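Local structure of ABC transporter substrate binding protein (Ribose) (Agrobacterium vitis, 5DKV) at residues P66-D78 against I90-L102. The protein binds a sugar, here alpha-D-tagatopyranose, and probably serves as the solute-binding component of an ABC transporter for carbohydrates. Residues are numbered along the deposited sequence; the frame is centred on the assembly and turned at random.
Sequences PDFNPVTQVPVLD and IAPTDTTQLVQPL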
ATOM      1  N   PRO A  66     -10.124  -2.420  12.289  1.00 16.51           N
ATOM      2  CA  PRO A  66     -10.845  -1.527  11.377  1.00 16.53           C
ATOM      3  C   PRO A  66     -10.149  -0.196  11.139  1.00 15.85           C
ATOM      4  O   PRO A  66     -10.694   0.611  10.387  1.00 20.28           O
ATOM      5  CB  PRO A  66     -12.179  -1.311  12.090  1.00 15.25           C
ATOM      6  CG  PRO A  66     -11.832  -1.412  13.536  1.00 18.44           C
ATOM      7  CD  PRO A  66     -10.720  -2.421  13.641  1.00 21.52           C
ATOM      8  N   ASP A  67      -9.004   0.041  11.784  1.00 11.06           N
ATOM      9  CA  ASP A  67      -8.183   1.221  11.518  1.00 14.03           C
ATOM     10  C   ASP A  67      -6.697   0.845  11.461  1.00 16.65           C
ATOM     11  O   ASP A  67      -6.263  -0.122  12.085  1.00 16.49           O
ATOM     12  CB  ASP A  67      -8.427   2.331  12.564  1.00 14.57           C
ATOM     13  CG  ASP A  67      -8.219   1.874  14.011  1.00 15.60           C
ATOM     14  OD1 ASP A  67      -8.349   0.669  14.305  1.00 17.53           O
ATOM     15  OD2 ASP A  67      -7.961   2.765  14.860  1.00 16.31           O
ATOM     16  N   PHE A  68      -5.943   1.605  10.672  1.00 11.55           N
ATOM     17  CA  PHE A  68      -4.497   1.430  10.492  1.00 12.20           C
ATOM     18  C   PHE A  68      -3.834   2.049  11.710  1.00 14.61           C
ATOM     19  O   PHE A  68      -3.601   3.263  11.766  1.00 15.16           O
ATOM     20  CB  PHE A  68      -4.044   2.085   9.174  1.00 12.74           C
ATOM     21  CG  PHE A  68      -2.655   1.722   8.733  1.00 10.70           C
ATOM     22  CD1 PHE A  68      -1.547   2.351   9.274  1.00 15.45           C
ATOM     23  CD2 PHE A  68      -2.463   0.770   7.758  1.00 14.29           C
ATOM     24  CE1 PHE A  68      -0.266   2.027   8.842  1.00 15.25           C
ATOM     25  CE2 PHE A  68      -1.189   0.435   7.325  1.00 14.66           C
ATOM     26  CZ  PHE A  68      -0.092   1.054   7.872  1.00 15.76           C
ATOM     27  N   ASN A  69      -3.599   1.221  12.720  1.00  9.97           N
ATOM     28  CA  ASN A  69      -3.309   1.715  14.047  1.00 12.31           C
ATOM     29  C   ASN A  69      -2.687   0.620  14.891  1.00 10.96           C
ATOM     30  O   ASN A  69      -3.326  -0.409  15.116  1.00 12.47           O
ATOM     31  CB  ASN A  69      -4.629   2.238  14.657  1.00 14.85           C
ATOM     32  CG  ASN A  69      -4.505   2.701  16.099  1.00 13.65           C
ATOM     33  OD1 ASN A  69      -3.420   2.801  16.672  1.00 14.81           O
ATOM     34  ND2 ASN A  69      -5.658   2.976  16.706  1.00 16.50           N
ATOM     35  N   PRO A  70      -1.436   0.811  15.353  1.00 14.61           N
ATOM     36  CA  PRO A  70      -0.851  -0.273  16.149  1.00  9.49           C
ATOM     37  C   PRO A  70      -1.576  -0.577  17.454  1.00 13.30           C
ATOM     38  O   PRO A  70      -1.456  -1.697  17.942  1.00 11.81           O
ATOM     39  CB  PRO A  70       0.577   0.221  16.423  1.00  9.72           C
ATOM     40  CG  PRO A  70       0.481   1.705  16.343  1.00 16.89           C
ATOM     41  CD  PRO A  70      -0.515   1.960  15.237  1.00 19.30           C
ATOM     42  N   VAL A  71      -2.302   0.384  18.015  1.00 14.32           N
ATOM     43  CA  VAL A  71      -2.994   0.140  19.268  1.00 14.97           C
ATOM     44  C   VAL A  71      -4.071  -0.934  19.076  1.00 12.09           C
ATOM     45  O   VAL A  71      -4.253  -1.794  19.946  1.00 11.97           O
ATOM     46  CB  VAL A  71      -3.604   1.443  19.818  1.00 12.08           C
ATOM     47  CG1 VAL A  71      -4.440   1.210  21.092  1.00 10.96           C
ATOM     48  CG2 VAL A  71      -2.500   2.485  20.109  1.00 12.74           C
ATOM     49  N   THR A  72      -4.771  -0.906  17.940  1.00  9.52           N
ATOM     50  CA  THR A  72      -5.801  -1.919  17.680  1.00  9.41           C
ATOM     51  C   THR A  72      -5.246  -3.145  16.940  1.00  9.29           C
ATOM     52  O   THR A  72      -5.785  -4.251  17.083  1.00 11.89           O
ATOM     53  CB  THR A  72      -6.970  -1.348  16.866  1.00 12.33           C
ATOM     54  OG1 THR A  72      -6.464  -0.760  15.686  1.00 13.17           O
ATOM     55  CG2 THR A  72      -7.725  -0.287  17.665  1.00 14.32           C
ATOM     56  N   GLN A  73      -4.161  -2.993  16.185  1.00 10.07           N
ATOM     57  CA  GLN A  73      -3.611  -4.162  15.495  1.00 14.85           C
ATOM     58  C   GLN A  73      -2.956  -5.160  16.467  1.00  8.96           C
ATOM     59  O   GLN A  73      -3.057  -6.376  16.266  1.00  8.99           O
ATOM     60  CB  GLN A  73      -2.607  -3.744  14.422  1.00 12.64           C
ATOM     61  CG  GLN A  73      -2.169  -4.918  13.529  1.00  8.82           C
ATOM     62  CD  GLN A  73      -1.147  -4.491  12.504  1.00  8.63           C
ATOM     63  OE1 GLN A  73      -0.163  -3.841  12.834  1.00  9.44           O
ATOM     64  NE2 GLN A  73      -1.411  -4.804  11.248  1.00  9.48           N
ATOM     65  N   VAL A  74      -2.294  -4.686  17.519  1.00  9.20           N
ATOM     66  CA  VAL A  74      -1.572  -5.617  18.378  1.00 12.69           C
ATOM     67  C   VAL A  74      -2.508  -6.608  19.105  1.00 12.23           C
ATOM     68  O   VAL A  74      -2.191  -7.805  19.174  1.00 12.37           O
ATOM     69  CB  VAL A  74      -0.654  -4.856  19.386  1.00 12.99           C
ATOM     70  CG1 VAL A  74      -0.119  -5.779  20.514  1.00 12.99           C
ATOM     71  CG2 VAL A  74       0.509  -4.233  18.617  1.00 13.12           C
ATOM     72  N   PRO A  75      -3.675  -6.150  19.616  1.00  9.41           N
ATOM     73  CA  PRO A  75      -4.589  -7.150  20.184  1.00 12.45           C
ATOM     74  C   PRO A  75      -5.071  -8.208  19.188  1.00  9.39           C
ATOM     75  O   PRO A  75      -5.317  -9.364  19.578  1.00 12.74           O
ATOM     76  CB  PRO A  75      -5.767  -6.311  20.670  1.00 12.39           C
ATOM     77  CG  PRO A  75      -5.161  -4.962  20.972  1.00 12.14           C
ATOM     78  CD  PRO A  75      -4.041  -4.777  20.008  1.00 11.70           C
ATOM     79  N   VAL A  76      -5.246  -7.812  17.936  1.00 10.59           N
ATOM     80  CA  VAL A  76      -5.579  -8.779  16.909  1.00 10.64           C
ATOM     81  C   VAL A  76      -4.442  -9.770  16.728  1.00  9.01           C
ATOM     82  O   VAL A  76      -4.666 -10.985  16.660  1.00 12.00           O
ATOM     83  CB  VAL A  76      -5.880  -8.093  15.583  1.00 11.45           C
ATOM     84  CG1 VAL A  76      -6.087  -9.130  14.469  1.00 13.27           C
ATOM     85  CG2 VAL A  76      -7.107  -7.212  15.740  1.00 15.96           C
ATOM     86  N   LEU A  77      -3.224  -9.247  16.621  1.00  9.18           N
ATOM     87  CA  LEU A  77      -2.050 -10.101  16.510  1.00  9.59           C
ATOM     88  C   LEU A  77      -1.997 -11.076  17.683  1.00 14.18           C
ATOM     89  O   LEU A  77      -1.765 -12.269  17.489  1.00 10.61           O
ATOM     90  CB  LEU A  77      -0.784  -9.271  16.443  1.00 10.04           C
ATOM     91  CG  LEU A  77       0.539 -10.018  16.603  1.00  9.04           C
ATOM     92  CD1 LEU A  77       0.783 -11.037  15.514  1.00 12.91           C
ATOM     93  CD2 LEU A  77       1.647  -9.000  16.673  1.00 12.70           C
ATOM     94  N   ASP A  78      -2.239 -10.587  18.889  1.00 11.55           N
ATOM     95  CA  ASP A  78      -2.222 -11.496  20.034  1.00  9.87           C
ATOM     96  C   ASP A  78      -3.301 -12.576  19.916  1.00 14.09           C
ATOM     97  O   ASP A  78      -3.043 -13.732  20.272  1.00 14.43           O
ATOM     98  CB  ASP A  78      -2.362 -10.713  21.340  1.00 18.47           C
ATOM     99  CG  ASP A  78      -1.082  -9.953  21.689  1.00 23.01           C
ATOM    100  OD1 ASP A  78      -0.010 -10.356  21.196  1.00 29.93           O
ATOM    101  OD2 ASP A  78      -1.142  -8.959  22.430  1.00 29.93           O
ATOM    102  N   ILE A  90       1.883 -10.509   8.005  1.00  5.90           N
ATOM    103  CA  ILE A  90       1.315  -9.314   8.601  1.00  7.63           C
ATOM    104  C   ILE A  90       1.810  -8.046   7.905  1.00  5.99           C
ATOM    105  O   ILE A  90       2.957  -7.941   7.465  1.00  6.13           O
ATOM    106  CB  ILE A  90       1.639  -9.249  10.116  1.00  7.96           C
ATOM    107  CG1 ILE A  90       1.082  -7.965  10.732  1.00 10.91           C
ATOM    108  CG2 ILE A  90       3.122  -9.304  10.312  1.00  8.22           C
ATOM    109  CD1 ILE A  90       1.064  -7.994  12.255  1.00  8.55           C
ATOM    110  N   ALA A  91       0.911  -7.080   7.792  1.00  6.90           N
ATOM    111  CA  ALA A  91       1.276  -5.750   7.376  1.00  7.56           C
ATOM    112  C   ALA A  91       1.345  -4.852   8.632  1.00  8.92           C
ATOM    113  O   ALA A  91       0.310  -4.319   9.082  1.00  8.21           O
ATOM    114  CB  ALA A  91       0.270  -5.199   6.369  1.00  8.66           C
ATOM    115  N   PRO A  92       2.535  -4.735   9.248  1.00 10.19           N
ATOM    116  CA  PRO A  92       2.633  -3.991  10.518  1.00  9.87           C
ATOM    117  C   PRO A  92       2.278  -2.542  10.326  1.00 12.84           C
ATOM    118  O   PRO A  92       2.698  -1.958   9.338  1.00 11.03           O
ATOM    119  CB  PRO A  92       4.104  -4.142  10.922  1.00 10.47           C
ATOM    120  CG  PRO A  92       4.836  -4.403   9.596  1.00 10.76           C
ATOM    121  CD  PRO A  92       3.853  -5.228   8.796  1.00 11.55           C
ATOM    122  N   THR A  93       1.512  -1.986  11.254  1.00 10.25           N
ATOM    123  CA  THR A  93       1.076  -0.608  11.152  1.00  9.24           C
ATOM    124  C   THR A  93       2.038   0.387  11.777  1.00 13.95           C
ATOM    125  O   THR A  93       1.748   1.573  11.821  1.00 17.83           O
ATOM    126  CB  THR A  93      -0.317  -0.425  11.813  1.00 10.92           C
ATOM    127  OG1 THR A  93      -0.313  -1.025  13.115  1.00 15.08           O
ATOM    128  CG2 THR A  93      -1.387  -1.057  10.956  1.00 14.41           C
ATOM    129  N   ASP A  94       3.177  -0.086  12.268  1.00 11.89           N
ATOM    130  CA  ASP A  94       4.196   0.804  12.800  1.00 11.37           C
ATOM    131  C   ASP A  94       5.522   0.075  12.733  1.00 18.70           C
ATOM    132  O   ASP A  94       5.588  -1.097  13.091  1.00 17.06           O
ATOM    133  CB  ASP A  94       3.874   1.203  14.234  1.00 15.14           C
ATOM    134  CG  ASP A  94       4.746   2.331  14.728  1.00 24.12           C
ATOM    135  OD1 ASP A  94       4.269   3.482  14.695  1.00 25.17           O
ATOM    136  OD2 ASP A  94       5.899   2.063  15.144  1.00 18.11           O
ATOM    137  N   THR A  95       6.576   0.761  12.303  1.00 15.70           N
ATOM    138  CA  THR A  95       7.862   0.099  12.103  1.00 14.76           C
ATOM    139  C   THR A  95       8.569  -0.257  13.413  1.00 15.62           C
ATOM    140  O   THR A  95       9.436  -1.132  13.415  1.00 16.88           O
ATOM    141  CB  THR A  95       8.812   0.963  11.239  1.00 17.50           C
ATOM    142  OG1 THR A  95       9.195   2.158  11.947  1.00 18.90           O
ATOM    143  CG2 THR A  95       8.142   1.334   9.920  1.00 16.82           C
ATOM    144  N   THR A  96       8.217   0.432  14.501  1.00 15.92           N
ATOM    145  CA  THR A  96       8.846   0.199  15.805  1.00 18.74           C
ATOM    146  C   THR A  96       7.902  -0.472  16.789  1.00 18.50           C
ATOM    147  O   THR A  96       8.314  -1.367  17.531  1.00 21.58           O
ATOM    148  CB  THR A  96       9.363   1.517  16.431  1.00 19.66           C
ATOM    149  OG1 THR A  96       8.276   2.434  16.578  1.00 41.65           O
ATOM    150  CG2 THR A  96      10.388   2.133  15.554  1.00 18.88           C
ATOM    151  N   GLN A  97       6.633  -0.065  16.795  1.00 17.73           N
ATOM    152  CA  GLN A  97       5.734  -0.527  17.843  1.00 19.73           C
ATOM    153  C   GLN A  97       5.273  -1.973  17.612  1.00 12.57           C
ATOM    154  O   GLN A  97       4.767  -2.602  18.525  1.00 18.40           O
ATOM    155  CB  GLN A  97       4.513   0.384  17.956  1.00 18.92           C
ATOM    156  CG  GLN A  97       4.800   1.805  18.458  1.00 27.03           C
ATOM    157  CD  GLN A  97       5.763   1.848  19.630  1.00 43.02           C
ATOM    158  OE1 GLN A  97       5.609   1.112  20.606  1.00 53.05           O
ATOM    159  NE2 GLN A  97       6.773   2.704  19.533  1.00 47.21           N
ATOM    160  N   LEU A  98       5.459  -2.493  16.408  1.00 14.03           N
ATOM    161  CA  LEU A  98       5.118  -3.901  16.130  1.00 12.97           C
ATOM    162  C   LEU A  98       6.296  -4.841  16.355  1.00 13.04           C
ATOM    163  O   LEU A  98       6.138  -6.057  16.305  1.00 15.79           O
ATOM    164  CB  LEU A  98       4.595  -4.049  14.693  1.00 12.67           C
ATOM    165  CG  LEU A  98       3.052  -4.000  14.547  1.00 10.84           C
ATOM    166  CD1 LEU A  98       2.393  -5.287  15.075  1.00 14.25           C
ATOM    167  CD2 LEU A  98       2.474  -2.771  15.208  1.00 10.38           C
ATOM    168  N   VAL A  99       7.466  -4.293  16.657  1.00 13.87           N
ATOM    169  CA  VAL A  99       8.652  -5.135  16.811  1.00 12.52           C
ATOM    170  C   VAL A  99       8.517  -6.087  17.995  1.00 14.58           C
ATOM    171  O   VAL A  99       8.614  -7.301  17.803  1.00 15.63           O
ATOM    172  CB  VAL A  99       9.922  -4.286  16.961  1.00 16.30           C
ATOM    173  CG1 VAL A  99      11.154  -5.161  17.293  1.00 18.80           C
ATOM    174  CG2 VAL A  99      10.135  -3.505  15.695  1.00 14.38           C
ATOM    175  N   GLN A 100       8.305  -5.571  19.207  1.00 17.15           N
ATOM    176  CA  GLN A 100       8.262  -6.469  20.362  1.00 15.36           C
ATOM    177  C   GLN A 100       7.042  -7.422  20.348  1.00 17.41           C
ATOM    178  O   GLN A 100       7.171  -8.602  20.714  1.00 17.48           O
ATOM    179  CB  GLN A 100       8.305  -5.677  21.675  1.00 23.94           C
ATOM    180  CG  GLN A 100       9.683  -5.084  21.975  1.00 29.92           C
ATOM    181  CD  GLN A 100      10.793  -6.134  22.001  1.00 36.55           C
ATOM    182  OE1 GLN A 100      10.613  -7.237  22.519  1.00 38.60           O
ATOM    183  NE2 GLN A 100      11.940  -5.797  21.425  1.00 40.03           N
ATOM    184  N   PRO A 101       5.863  -6.937  19.923  1.00 18.13           N
ATOM    185  CA  PRO A 101       4.730  -7.855  19.806  1.00 18.66           C
ATOM    186  C   PRO A 101       4.989  -8.999  18.836  1.00 13.74           C
ATOM    187  O   PRO A 101       4.611 -10.130  19.142  1.00 17.67           O
ATOM    188  CB  PRO A 101       3.601  -6.941  19.314  1.00 19.54           C
ATOM    189  CG  PRO A 101       3.939  -5.624  19.891  1.00 17.13           C
ATOM    190  CD  PRO A 101       5.437  -5.538  19.750  1.00 17.40           C
ATOM    191  N   LEU A 102       5.628  -8.731  17.698  1.00 14.44           N
ATOM    192  CA  LEU A 102       5.962  -9.808  16.762  1.00 13.14           C
ATOM    193  C   LEU A 102       7.102 -10.678  17.279  1.00 14.61           C
ATOM    194  O   LEU A 102       7.137 -11.874  17.010  1.00 15.97           O
ATOM    195  CB  LEU A 102       6.307  -9.245  15.376  1.00 14.08           C
ATOM    196  CG  LEU A 102       5.077  -8.792  14.586  1.00 11.10           C
ATOM    197  CD1 LEU A 102       5.489  -8.030  13.342  1.00 12.34           C
ATOM    198  CD2 LEU A 102       4.201  -9.997  14.219  1.00 11.03           C
TER
HETATM  199  O   HOH W   1       2.697 -10.716  21.073  1.00 25.32           O
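Gln73 OE1 is gripped twice by Thr93: the hydroxyl OG1 donates to it at 2.8 Å from well above the carbonyl plane, and the backbone N of Thr93 donates to the same OE1 at 3.0 Å, tilted only 19° from that plane. The other half of the amide gives a nearly straight bond from Gln73 NE2 to Ala91 O (2.8 Å, 168°), with the acceptor lying in the amide plane. NE2 also donates to Pro34 O, just after strand 29-33, so both ends of this buried amide are satisfied and its rotation is fixed. With CG anti to the backbone N (chi1 -171°) and the chain extended beyond it, Gln73 reaches straight out from helix 70-81 to the loop after strand 87-90. The contact belongs to one lobe of a type 1 periplasmic binding protein, a Rossmann-like alpha/beta domain in which helices 70-81 and 99-107 follow parallel strands of the sheet. At the sugar-facing end, Thr93 CG2 sits over the centre of the Phe68 ring, a CH-pi contact 3.6 Å from the centroid, and the Phe68 side chain lies about 4 Å from the bound alpha-D-tagatopyranose. Asn69 caps helix 70-81 through OD1 to Val71 N, while in the opposing loop Asp94 OD2 accepts from Thr96 N, an Asx turn, and from Gln97 N, which extends it to an Asx motif, and also from the Thr96 hydroxyl. At the first turn of the helix Pro70 CB meets Leu98 CD2 at 3.7 Å; further along, Val74 CG2 lies 3.9 Å from Pro101 CG. Leu77 sends CD2 across Leu102 CD2 at 3.7 Å and also against Pro101 CB. Beyond this apolar seam, one water donates to both Asp78 OD1 and Pro101 O, bridging the two helices.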